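Local structure of DNA processing protein DprA (3UQZ) at residues H63-K66 against E67-F71; Q181-G185 against N186-V190; I165-G168 against L169-Y173. The protein binds single-stranded DNA cooperatively, shields it from nucleases and helps load RecA onto it during natural transformation. All coordinates share one frame; numbering follows the deposited sequence.

Interaction 1 (H63-K66 against E67-F71); sequences HLSK and EFQKF
Glu67 reaches back one helical turn to His63. CB rests on the carbonyl oxygens of the preceding turn, 3.4 Å from Leu64 O and a little farther from His63 O. CG leaves anti to the backbone N (chi1 -161°) and the chain runs on extended, which carries the carboxylate back along the helix. There OE1 comes to 3.7 Å from His63 CE1, with the carboxylate plane nearly perpendicular to the imidazole, at 83°. OE1 and His63 ND1 stay 4.1 Å apart, a proximity of ionisable groups and not a bond. OE2 lies 4.4 Å from Leu64 CD1 and has its strong partners elsewhere: it accepts a hydrogen bond from Tyr9 OH and forms a salt bridge with Lys13 NZ, both on helix 5-13, whose side chains also pack on Leu64. Along the backbone, Phe68 N bonds to Leu64 O at 2.9 Å and Gln69 N to Ser65 O at 3.1 Å, while Glu67 N to His63 O is weak. Such i to i+4 spacing is that of an alpha helix, here helix 61-69, whose start falls in the sterile alpha motif region and which leads toward the Rossmann-like part of DprA.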
ATOM      1  N   HIS A  63       8.391  39.743 -37.040  1.00 60.62           N
ATOM      2  CA  HIS A  63       8.347  38.288 -37.187  1.00 60.78           C
ATOM      3  C   HIS A  63       7.944  37.607 -35.866  1.00 61.29           C
ATOM      4  O   HIS A  63       7.125  36.685 -35.888  1.00 60.45           O
ATOM      5  CB  HIS A  63       9.702  37.759 -37.694  1.00 62.79           C
ATOM      6  CG  HIS A  63       9.781  36.264 -37.774  1.00 67.54           C
ATOM      7  ND1 HIS A  63      10.354  35.514 -36.754  1.00 69.95           N
ATOM      8  CD2 HIS A  63       9.334  35.423 -38.737  1.00 70.15           C
ATOM      9  CE1 HIS A  63      10.248  34.249 -37.135  1.00 69.74           C
ATOM     10  NE2 HIS A  63       9.639  34.143 -38.320  1.00 70.12           N
ATOM     11  N   LEU A  64       8.522  38.070 -34.726  1.00 55.38           N
ATOM     12  CA  LEU A  64       8.256  37.533 -33.393  1.00 53.71           C
ATOM     13  C   LEU A  64       6.851  37.843 -32.902  1.00 56.10           C
ATOM     14  O   LEU A  64       6.258  37.001 -32.225  1.00 55.90           O
ATOM     15  CB  LEU A  64       9.311  37.984 -32.371  1.00 53.38           C
ATOM     16  CG  LEU A  64       9.306  37.246 -31.020  1.00 57.67           C
ATOM     17  CD1 LEU A  64       9.948  35.892 -31.126  1.00 57.64           C
ATOM     18  CD2 LEU A  64      10.002  38.042 -29.955  1.00 59.86           C
ATOM     19  N   SER A  65       6.314  39.033 -33.235  1.00 51.25           N
ATOM     20  CA  SER A  65       4.961  39.419 -32.830  1.00 50.50           C
ATOM     21  C   SER A  65       3.904  38.536 -33.499  1.00 53.46           C
ATOM     22  O   SER A  65       2.882  38.226 -32.885  1.00 53.75           O
ATOM     23  CB  SER A  65       4.703  40.893 -33.112  1.00 54.38           C
ATOM     24  OG  SER A  65       3.534  41.334 -32.440  1.00 66.41           O
ATOM     25  N   LYS A  66       4.173  38.096 -34.737  1.00 49.05           N
ATOM     26  CA  LYS A  66       3.293  37.205 -35.489  1.00 48.55           C
ATOM     27  C   LYS A  66       3.285  35.818 -34.805  1.00 50.87           C
ATOM     28  O   LYS A  66       2.215  35.246 -34.599  1.00 50.93           O
ATOM     29  CB  LYS A  66       3.764  37.112 -36.951  1.00 51.22           C
ATOM     30  CG  LYS A  66       2.744  36.505 -37.896  1.00 71.77           C
ATOM     31  CD  LYS A  66       3.365  36.310 -39.258  1.00 83.54           C
ATOM     32  CE  LYS A  66       2.743  35.150 -39.996  1.00 88.51           C
ATOM     33  NZ  LYS A  66       3.422  34.892 -41.294  1.00 91.50           N
ATOM     34  N   GLU A  67       4.484  35.315 -34.438  1.00 45.30           N
ATOM     35  CA  GLU A  67       4.739  34.043 -33.761  1.00 44.29           C
ATOM     36  C   GLU A  67       4.042  34.010 -32.374  1.00 47.87           C
ATOM     37  O   GLU A  67       3.275  33.078 -32.092  1.00 47.93           O
ATOM     38  CB  GLU A  67       6.256  33.867 -33.610  1.00 45.44           C
ATOM     39  CG  GLU A  67       6.716  32.448 -33.360  1.00 55.19           C
ATOM     40  CD  GLU A  67       8.209  32.335 -33.133  1.00 76.24           C
ATOM     41  OE1 GLU A  67       8.984  32.733 -34.033  1.00 77.67           O
ATOM     42  OE2 GLU A  67       8.605  31.851 -32.049  1.00 67.64           O
ATOM     43  N   PHE A  68       4.287  35.053 -31.534  1.00 41.39           N
ATOM     44  CA  PHE A  68       3.706  35.214 -30.202  1.00 39.05           C
ATOM     45  C   PHE A  68       2.168  35.251 -30.217  1.00 42.77           C
ATOM     46  O   PHE A  68       1.534  34.741 -29.286  1.00 42.99           O
ATOM     47  CB  PHE A  68       4.275  36.476 -29.522  1.00 39.50           C
ATOM     48  CG  PHE A  68       3.640  36.841 -28.202  1.00 40.10           C
ATOM     49  CD1 PHE A  68       3.934  36.123 -27.045  1.00 42.85           C
ATOM     50  CD2 PHE A  68       2.744  37.902 -28.113  1.00 41.70           C
ATOM     51  CE1 PHE A  68       3.343  36.460 -25.824  1.00 43.58           C
ATOM     52  CE2 PHE A  68       2.148  38.236 -26.895  1.00 44.28           C
ATOM     53  CZ  PHE A  68       2.446  37.508 -25.760  1.00 42.76           C
ATOM     54  N   GLN A  69       1.577  35.873 -31.251  1.00 37.89           N
ATOM     55  CA  GLN A  69       0.127  36.037 -31.359  1.00 37.08           C
ATOM     56  C   GLN A  69      -0.647  34.862 -31.975  1.00 39.22           C
ATOM     57  O   GLN A  69      -1.878  34.837 -31.866  1.00 38.78           O
ATOM     58  CB  GLN A  69      -0.224  37.386 -32.007  1.00 38.65           C
ATOM     59  CG  GLN A  69       0.031  38.567 -31.068  1.00 61.26           C
ATOM     60  CD  GLN A  69      -0.127  39.907 -31.727  1.00 86.35           C
ATOM     61  OE1 GLN A  69       0.221  40.106 -32.895  1.00 83.11           O
ATOM     62  NE2 GLN A  69      -0.598  40.881 -30.964  1.00 84.02           N
ATOM     63  N   LYS A  70       0.068  33.864 -32.563  1.00 33.85           N
ATOM     64  CA  LYS A  70      -0.538  32.668 -33.175  1.00 33.04           C
ATOM     65  C   LYS A  70      -1.493  31.942 -32.217  1.00 37.35           C
ATOM     66  O   LYS A  70      -2.575  31.547 -32.631  1.00 38.24           O
ATOM     67  CB  LYS A  70       0.530  31.707 -33.726  1.00 34.72           C
ATOM     68  CG  LYS A  70      -0.035  30.716 -34.723  1.00 42.53           C
ATOM     69  CD  LYS A  70       0.870  29.530 -34.974  1.00 53.35           C
ATOM     70  CE  LYS A  70       0.420  28.796 -36.213  1.00 60.82           C
ATOM     71  NZ  LYS A  70       1.286  27.636 -36.517  1.00 72.35           N
ATOM     72  N   PHE A  71      -1.101  31.796 -30.942  1.00 33.15           N
ATOM     73  CA  PHE A  71      -1.926  31.195 -29.894  1.00 32.73           C
ATOM     74  C   PHE A  71      -1.995  32.174 -28.721  1.00 35.79           C
ATOM     75  O   PHE A  71      -0.969  32.805 -28.413  1.00 35.17           O
ATOM     76  CB  PHE A  71      -1.362  29.830 -29.426  1.00 34.30           C
ATOM     77  CG  PHE A  71      -1.366  28.751 -30.481  1.00 35.61           C
ATOM     78  CD1 PHE A  71      -2.551  28.120 -30.854  1.00 38.32           C
ATOM     79  CD2 PHE A  71      -0.190  28.370 -31.116  1.00 36.41           C
ATOM     80  CE1 PHE A  71      -2.555  27.137 -31.848  1.00 38.14           C
ATOM     81  CE2 PHE A  71      -0.196  27.376 -32.098  1.00 38.54           C
ATOM     82  CZ  PHE A  71      -1.375  26.758 -32.446  1.00 36.54           C
TER

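Interaction 2 (Q181-G185 against N186-V190)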
ATOM      1  N   GLN A 181      -5.926  15.597 -28.692  1.00 31.74           N
ATOM      2  CA  GLN A 181      -5.328  16.909 -28.406  1.00 31.75           C
ATOM      3  C   GLN A 181      -6.177  18.019 -29.037  1.00 35.52           C
ATOM      4  O   GLN A 181      -6.438  19.039 -28.387  1.00 35.28           O
ATOM      5  CB  GLN A 181      -3.864  16.987 -28.899  1.00 32.84           C
ATOM      6  CG  GLN A 181      -3.137  18.241 -28.404  1.00 32.90           C
ATOM      7  CD  GLN A 181      -1.697  18.322 -28.818  1.00 40.86           C
ATOM      8  OE1 GLN A 181      -0.915  17.393 -28.621  1.00 36.15           O
ATOM      9  NE2 GLN A 181      -1.312  19.461 -29.370  1.00 27.78           N
ATOM     10  N   ASP A 182      -6.604  17.806 -30.297  1.00 31.29           N
ATOM     11  CA  ASP A 182      -7.445  18.740 -31.044  1.00 31.59           C
ATOM     12  C   ASP A 182      -8.775  18.955 -30.340  1.00 37.29           C
ATOM     13  O   ASP A 182      -9.198  20.107 -30.211  1.00 39.14           O
ATOM     14  CB  ASP A 182      -7.675  18.250 -32.482  1.00 33.09           C
ATOM     15  CG  ASP A 182      -6.573  18.596 -33.463  1.00 39.54           C
ATOM     16  OD1 ASP A 182      -6.001  19.707 -33.351  1.00 40.74           O
ATOM     17  OD2 ASP A 182      -6.341  17.803 -34.394  1.00 42.83           O
ATOM     18  N   TYR A 183      -9.406  17.861 -29.856  1.00 32.25           N
ATOM     19  CA  TYR A 183     -10.685  17.920 -29.151  1.00 31.67           C
ATOM     20  C   TYR A 183     -10.563  18.618 -27.807  1.00 34.22           C
ATOM     21  O   TYR A 183     -11.416  19.447 -27.487  1.00 33.88           O
ATOM     22  CB  TYR A 183     -11.335  16.523 -29.008  1.00 32.59           C
ATOM     23  CG  TYR A 183     -12.593  16.561 -28.173  1.00 33.23           C
ATOM     24  CD1 TYR A 183     -13.751  17.169 -28.654  1.00 34.54           C
ATOM     25  CD2 TYR A 183     -12.598  16.098 -26.858  1.00 34.14           C
ATOM     26  CE1 TYR A 183     -14.893  17.274 -27.861  1.00 35.81           C
ATOM     27  CE2 TYR A 183     -13.737  16.192 -26.058  1.00 34.96           C
ATOM     28  CZ  TYR A 183     -14.890  16.764 -26.572  1.00 41.17           C
ATOM     29  OH  TYR A 183     -16.014  16.885 -25.792  1.00 40.89           O
ATOM     30  N   ILE A 184      -9.522  18.265 -27.014  1.00 30.05           N
ATOM     31  CA  ILE A 184      -9.262  18.886 -25.718  1.00 29.36           C
ATOM     32  C   ILE A 184      -9.038  20.388 -25.934  1.00 34.84           C
ATOM     33  O   ILE A 184      -9.555  21.185 -25.164  1.00 36.59           O
ATOM     34  CB  ILE A 184      -8.149  18.161 -24.900  1.00 31.88           C
ATOM     35  CG1 ILE A 184      -8.624  16.773 -24.431  1.00 31.19           C
ATOM     36  CG2 ILE A 184      -7.656  19.005 -23.693  1.00 32.58           C
ATOM     37  CD1 ILE A 184      -7.484  15.849 -24.001  1.00 35.89           C
ATOM     38  N   GLY A 185      -8.390  20.756 -27.033  1.00 30.55           N
ATOM     39  CA  GLY A 185      -8.189  22.154 -27.402  1.00 30.81           C
ATOM     40  C   GLY A 185      -9.469  22.870 -27.779  1.00 36.51           C
ATOM     41  O   GLY A 185      -9.578  24.075 -27.575  1.00 37.15           O
ATOM     42  N   ASN A 186     -10.455  22.131 -28.312  1.00 34.53           N
ATOM     43  CA  ASN A 186     -11.763  22.665 -28.705  1.00 34.83           C
ATOM     44  C   ASN A 186     -12.683  22.914 -27.502  1.00 40.16           C
ATOM     45  O   ASN A 186     -13.067  24.058 -27.244  1.00 40.96           O
ATOM     46  CB  ASN A 186     -12.474  21.708 -29.667  1.00 31.45           C
ATOM     47  CG  ASN A 186     -11.853  21.569 -31.018  1.00 54.66           C
ATOM     48  OD1 ASN A 186     -11.459  22.556 -31.654  1.00 56.06           O
ATOM     49  ND2 ASN A 186     -11.831  20.331 -31.522  1.00 42.38           N
ATOM     50  N   ASP A 187     -13.071  21.835 -26.811  1.00 35.83           N
ATOM     51  CA  ASP A 187     -14.028  21.867 -25.714  1.00 36.30           C
ATOM     52  C   ASP A 187     -13.489  22.074 -24.307  1.00 39.10           C
ATOM     53  O   ASP A 187     -14.263  22.481 -23.438  1.00 39.07           O
ATOM     54  CB  ASP A 187     -14.899  20.598 -25.757  1.00 39.22           C
ATOM     55  CG  ASP A 187     -15.849  20.498 -26.939  1.00 52.10           C
ATOM     56  OD1 ASP A 187     -15.645  21.230 -27.932  1.00 52.88           O
ATOM     57  OD2 ASP A 187     -16.785  19.669 -26.877  1.00 59.84           O
ATOM     58  N   HIS A 188     -12.188  21.777 -24.073  1.00 34.43           N
ATOM     59  CA  HIS A 188     -11.523  21.839 -22.765  1.00 32.59           C
ATOM     60  C   HIS A 188     -10.368  22.855 -22.776  1.00 33.64           C
ATOM     61  O   HIS A 188     -10.552  23.935 -23.322  1.00 34.26           O
ATOM     62  CB  HIS A 188     -11.073  20.415 -22.372  1.00 33.50           C
ATOM     63  CG  HIS A 188     -12.209  19.447 -22.318  1.00 36.79           C
ATOM     64  ND1 HIS A 188     -12.857  19.173 -21.133  1.00 38.70           N
ATOM     65  CD2 HIS A 188     -12.845  18.803 -23.326  1.00 38.47           C
ATOM     66  CE1 HIS A 188     -13.853  18.358 -21.448  1.00 38.27           C
ATOM     67  NE2 HIS A 188     -13.892  18.113 -22.758  1.00 38.41           N
ATOM     68  N   LEU A 189      -9.187  22.526 -22.198  1.00 27.04           N
ATOM     69  CA  LEU A 189      -8.019  23.411 -22.145  1.00 24.55           C
ATOM     70  C   LEU A 189      -6.682  22.657 -22.326  1.00 28.70           C
ATOM     71  O   LEU A 189      -6.435  21.650 -21.658  1.00 28.44           O
ATOM     72  CB  LEU A 189      -8.027  24.180 -20.815  1.00 23.36           C
ATOM     73  CG  LEU A 189      -6.885  25.166 -20.523  1.00 25.77           C
ATOM     74  CD1 LEU A 189      -6.872  26.352 -21.503  1.00 23.83           C
ATOM     75  CD2 LEU A 189      -6.970  25.661 -19.089  1.00 26.36           C
ATOM     76  N   VAL A 190      -5.825  23.159 -23.233  1.00 24.67           N
ATOM     77  CA  VAL A 190      -4.484  22.623 -23.485  1.00 24.40           C
ATOM     78  C   VAL A 190      -3.515  23.740 -23.128  1.00 29.07           C
ATOM     79  O   VAL A 190      -3.674  24.862 -23.618  1.00 28.22           O
ATOM     80  CB  VAL A 190      -4.237  22.130 -24.946  1.00 27.62           C
ATOM     81  CG1 VAL A 190      -2.888  21.430 -25.066  1.00 27.02           C
ATOM     82  CG2 VAL A 190      -5.346  21.216 -25.439  1.00 26.94           C
TER
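The last turns of helix 178-187 are closed by Asp187 N to Tyr183 O, 3.0 Å and almost straight, and by a more bent bond from His188 N to Ile184 O, after which His188 leaves helical geometry and the chain enters strand 189-192. Asn186 N faces both Asp182 O and Tyr183 O, with a weak bond to each. On one flank the Tyr183 ring, its CG anti to the backbone N (chi1 175°), extends along the helix end toward two neighbours. Asp187 OD2 lies 3.2 Å from Tyr183 CE1, the carboxylate turned 55° from the ring; on the other side of the ring's axis, Tyr183 CE2 lies 3.8 Å from His188 NE2, close to the plane of the imidazole and at its edge. The two ring planes are oblique, and Leu155 of helix 146-157 touches both side chains. Ile184 and Val190 fill the buried flank. Their CG2 methyls meet at 3.6 Å, the side chains crossing at about a right angle, and Val190 CG2 also rests on Gly185 N at 3.5 Å. Ile184 continues onto Ala163 of the neighbouring strand. This is the helix-to-strand return of a beta-alpha-beta unit, strand 161-164, helix 178-187, strand 189-192, in a Rossmann-like sheet.

Interaction 3 (I165-G168 against L169-Y173); sequences IGTG and LDVFY
Thr167, just before a type I beta turn from Gly168 to Val171, packs against the turn's last residue in the loop that leaves strand 161-164 of the Rossmann-like fold. The turn is closed by Val171 N to Gly168 O at 3.0 Å, with the donor well above the carbonyl plane. Alongside it, Thr167 CB packs on Val171 CG1 at 3.7 Å, and Thr167 CG2 lies against Tyr173 CB. The Thr167 hydroxyl sits between the backbone N and the carbonyl carbon of its own residue (chi1 72°), which brings OG1 to 3.1 Å from Val171 O. Gly168 O is also within reach of OG1; which of the two takes the proton is not settled. Val171 O probably also takes a hydrogen bond from Gln181 NE2. A water 2.8 Å from Thr167 OG1 donates to it and accepts from Tyr173 N at 3.0 Å, bridging the two sides of the loop, and a second water accepts from Gly166 N.

Separately, Ile165 CD1 meets Leu169 CD2 at 3.9 Å, the two side chains crossing at about a right angle. Both also pack on Val190 and Ser192 of strand 189-192. Farther out, Ser192 OG bonds to Thr167 O, and Tyr173 meets the ring of Phe205. The Asp170 carboxylate is held at both oxygens, OD2 by a salt bridge to Lys70 and OD1 by Gly197 N.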
ATOM      1  N   ILE A 165       1.175  19.982 -22.407  1.00 27.51           N
ATOM      2  CA  ILE A 165       2.016  19.339 -23.422  1.00 26.64           C
ATOM      3  C   ILE A 165       3.502  19.721 -23.372  1.00 30.29           C
ATOM      4  O   ILE A 165       3.885  20.682 -22.691  1.00 29.03           O
ATOM      5  CB  ILE A 165       1.395  19.480 -24.840  1.00 29.34           C
ATOM      6  CG1 ILE A 165       1.188  20.962 -25.238  1.00 28.90           C
ATOM      7  CG2 ILE A 165       0.099  18.658 -24.944  1.00 29.47           C
ATOM      8  CD1 ILE A 165       0.828  21.212 -26.712  1.00 34.40           C
ATOM      9  N   GLY A 166       4.322  18.932 -24.068  1.00 27.56           N
ATOM     10  CA  GLY A 166       5.765  19.141 -24.189  1.00 27.63           C
ATOM     11  C   GLY A 166       6.210  19.570 -25.576  1.00 33.42           C
ATOM     12  O   GLY A 166       7.363  19.372 -25.956  1.00 33.71           O
ATOM     13  N   THR A 167       5.277  20.134 -26.364  1.00 31.15           N
ATOM     14  CA  THR A 167       5.488  20.623 -27.735  1.00 30.01           C
ATOM     15  C   THR A 167       4.711  21.948 -27.916  1.00 34.12           C
ATOM     16  O   THR A 167       4.045  22.408 -26.972  1.00 33.12           O
ATOM     17  CB  THR A 167       4.944  19.610 -28.758  1.00 32.01           C
ATOM     18  OG1 THR A 167       3.518  19.620 -28.734  1.00 32.59           O
ATOM     19  CG2 THR A 167       5.487  18.209 -28.581  1.00 28.49           C
ATOM     20  N   GLY A 168       4.766  22.513 -29.136  1.00 29.79           N
ATOM     21  CA  GLY A 168       3.996  23.692 -29.503  1.00 28.78           C
ATOM     22  C   GLY A 168       2.551  23.262 -29.675  1.00 34.78           C
ATOM     23  O   GLY A 168       2.286  22.063 -29.894  1.00 34.90           O
ATOM     24  N   LEU A 169       1.598  24.219 -29.573  1.00 30.46           N
ATOM     25  CA  LEU A 169       0.160  23.937 -29.684  1.00 29.91           C
ATOM     26  C   LEU A 169      -0.312  23.467 -31.085  1.00 36.82           C
ATOM     27  O   LEU A 169      -1.462  23.042 -31.234  1.00 37.20           O
ATOM     28  CB  LEU A 169      -0.695  25.103 -29.135  1.00 28.99           C
ATOM     29  CG  LEU A 169      -0.572  25.378 -27.624  1.00 32.03           C
ATOM     30  CD1 LEU A 169      -1.001  26.750 -27.300  1.00 31.66           C
ATOM     31  CD2 LEU A 169      -1.369  24.382 -26.790  1.00 31.00           C
ATOM     32  N   ASP A 170       0.591  23.509 -32.087  1.00 33.80           N
ATOM     33  CA  ASP A 170       0.359  23.087 -33.478  1.00 33.58           C
ATOM     34  C   ASP A 170       1.145  21.805 -33.794  1.00 38.13           C
ATOM     35  O   ASP A 170       1.222  21.381 -34.959  1.00 38.85           O
ATOM     36  CB  ASP A 170       0.733  24.218 -34.468  1.00 35.11           C
ATOM     37  CG  ASP A 170       2.088  24.893 -34.265  1.00 47.17           C
ATOM     38  OD1 ASP A 170       2.836  24.486 -33.338  1.00 47.91           O
ATOM     39  OD2 ASP A 170       2.378  25.858 -34.995  1.00 53.65           O
ATOM     40  N   VAL A 171       1.747  21.209 -32.741  1.00 32.89           N
ATOM     41  CA  VAL A 171       2.549  19.983 -32.792  1.00 31.54           C
ATOM     42  C   VAL A 171       1.855  18.910 -31.934  1.00 35.62           C
ATOM     43  O   VAL A 171       1.284  19.220 -30.886  1.00 35.11           O
ATOM     44  CB  VAL A 171       4.031  20.239 -32.391  1.00 33.81           C
ATOM     45  CG1 VAL A 171       4.852  18.949 -32.384  1.00 32.80           C
ATOM     46  CG2 VAL A 171       4.675  21.287 -33.299  1.00 33.04           C
ATOM     47  N   PHE A 172       1.889  17.652 -32.390  1.00 32.39           N
ATOM     48  CA  PHE A 172       1.186  16.590 -31.701  1.00 31.92           C
ATOM     49  C   PHE A 172       2.089  15.457 -31.251  1.00 37.22           C
ATOM     50  O   PHE A 172       2.712  14.808 -32.090  1.00 37.79           O
ATOM     51  CB  PHE A 172      -0.009  16.112 -32.562  1.00 33.34           C
ATOM     52  CG  PHE A 172      -0.935  17.245 -32.966  1.00 35.10           C
ATOM     53  CD1 PHE A 172      -1.972  17.650 -32.131  1.00 37.54           C
ATOM     54  CD2 PHE A 172      -0.721  17.956 -34.144  1.00 36.59           C
ATOM     55  CE1 PHE A 172      -2.786  18.732 -32.472  1.00 37.65           C
ATOM     56  CE2 PHE A 172      -1.530  19.043 -34.480  1.00 38.80           C
ATOM     57  CZ  PHE A 172      -2.564  19.418 -33.646  1.00 36.84           C
ATOM     58  N   TYR A 173       2.204  15.242 -29.925  1.00 33.62           N
ATOM     59  CA  TYR A 173       3.006  14.142 -29.388  1.00 34.11           C
ATOM     60  C   TYR A 173       2.310  13.416 -28.234  1.00 38.70           C
ATOM     61  O   TYR A 173       2.010  14.048 -27.224  1.00 39.46           O
ATOM     62  CB  TYR A 173       4.445  14.557 -29.021  1.00 35.67           C
ATOM     63  CG  TYR A 173       5.297  13.392 -28.551  1.00 37.47           C
ATOM     64  CD1 TYR A 173       6.018  12.617 -29.456  1.00 37.83           C
ATOM     65  CD2 TYR A 173       5.369  13.055 -27.202  1.00 39.57           C
ATOM     66  CE1 TYR A 173       6.795  11.543 -29.030  1.00 36.81           C
ATOM     67  CE2 TYR A 173       6.132  11.974 -26.766  1.00 41.00           C
ATOM     68  CZ  TYR A 173       6.844  11.218 -27.685  1.00 49.05           C
ATOM     69  OH  TYR A 173       7.607  10.157 -27.262  1.00 53.54           O
TER
HETATM   70  O   HOH W   1       3.199  16.713 -25.577  1.00 27.78           O
HETATM   71  O   HOH W   2       1.998  17.406 -27.883  1.00 33.34           O

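In the fold
Along the chain the order is interaction 1, 3, 2, with the 165-173 loop between the other two in space. Its centre is about 12 Å from that of interaction 2 and about 16 Å from that of interaction 1; interactions 1 and 2 do not touch, their nearest atoms about 8 Å apart. Lys70 NZ pairs with Asp170 OD2 at 2.6 Å and Phe71 packs on Leu169, so the chain just after the N-terminal helix 61-69 is tied to the Rossmann-like part. Val190 of interaction 2 packs on Leu169. Within one beta-alpha-beta unit, interaction 3 is the loop between strand 161-164 and helix 178-187, interaction 2 the end of that helix and the start of strand 189-192.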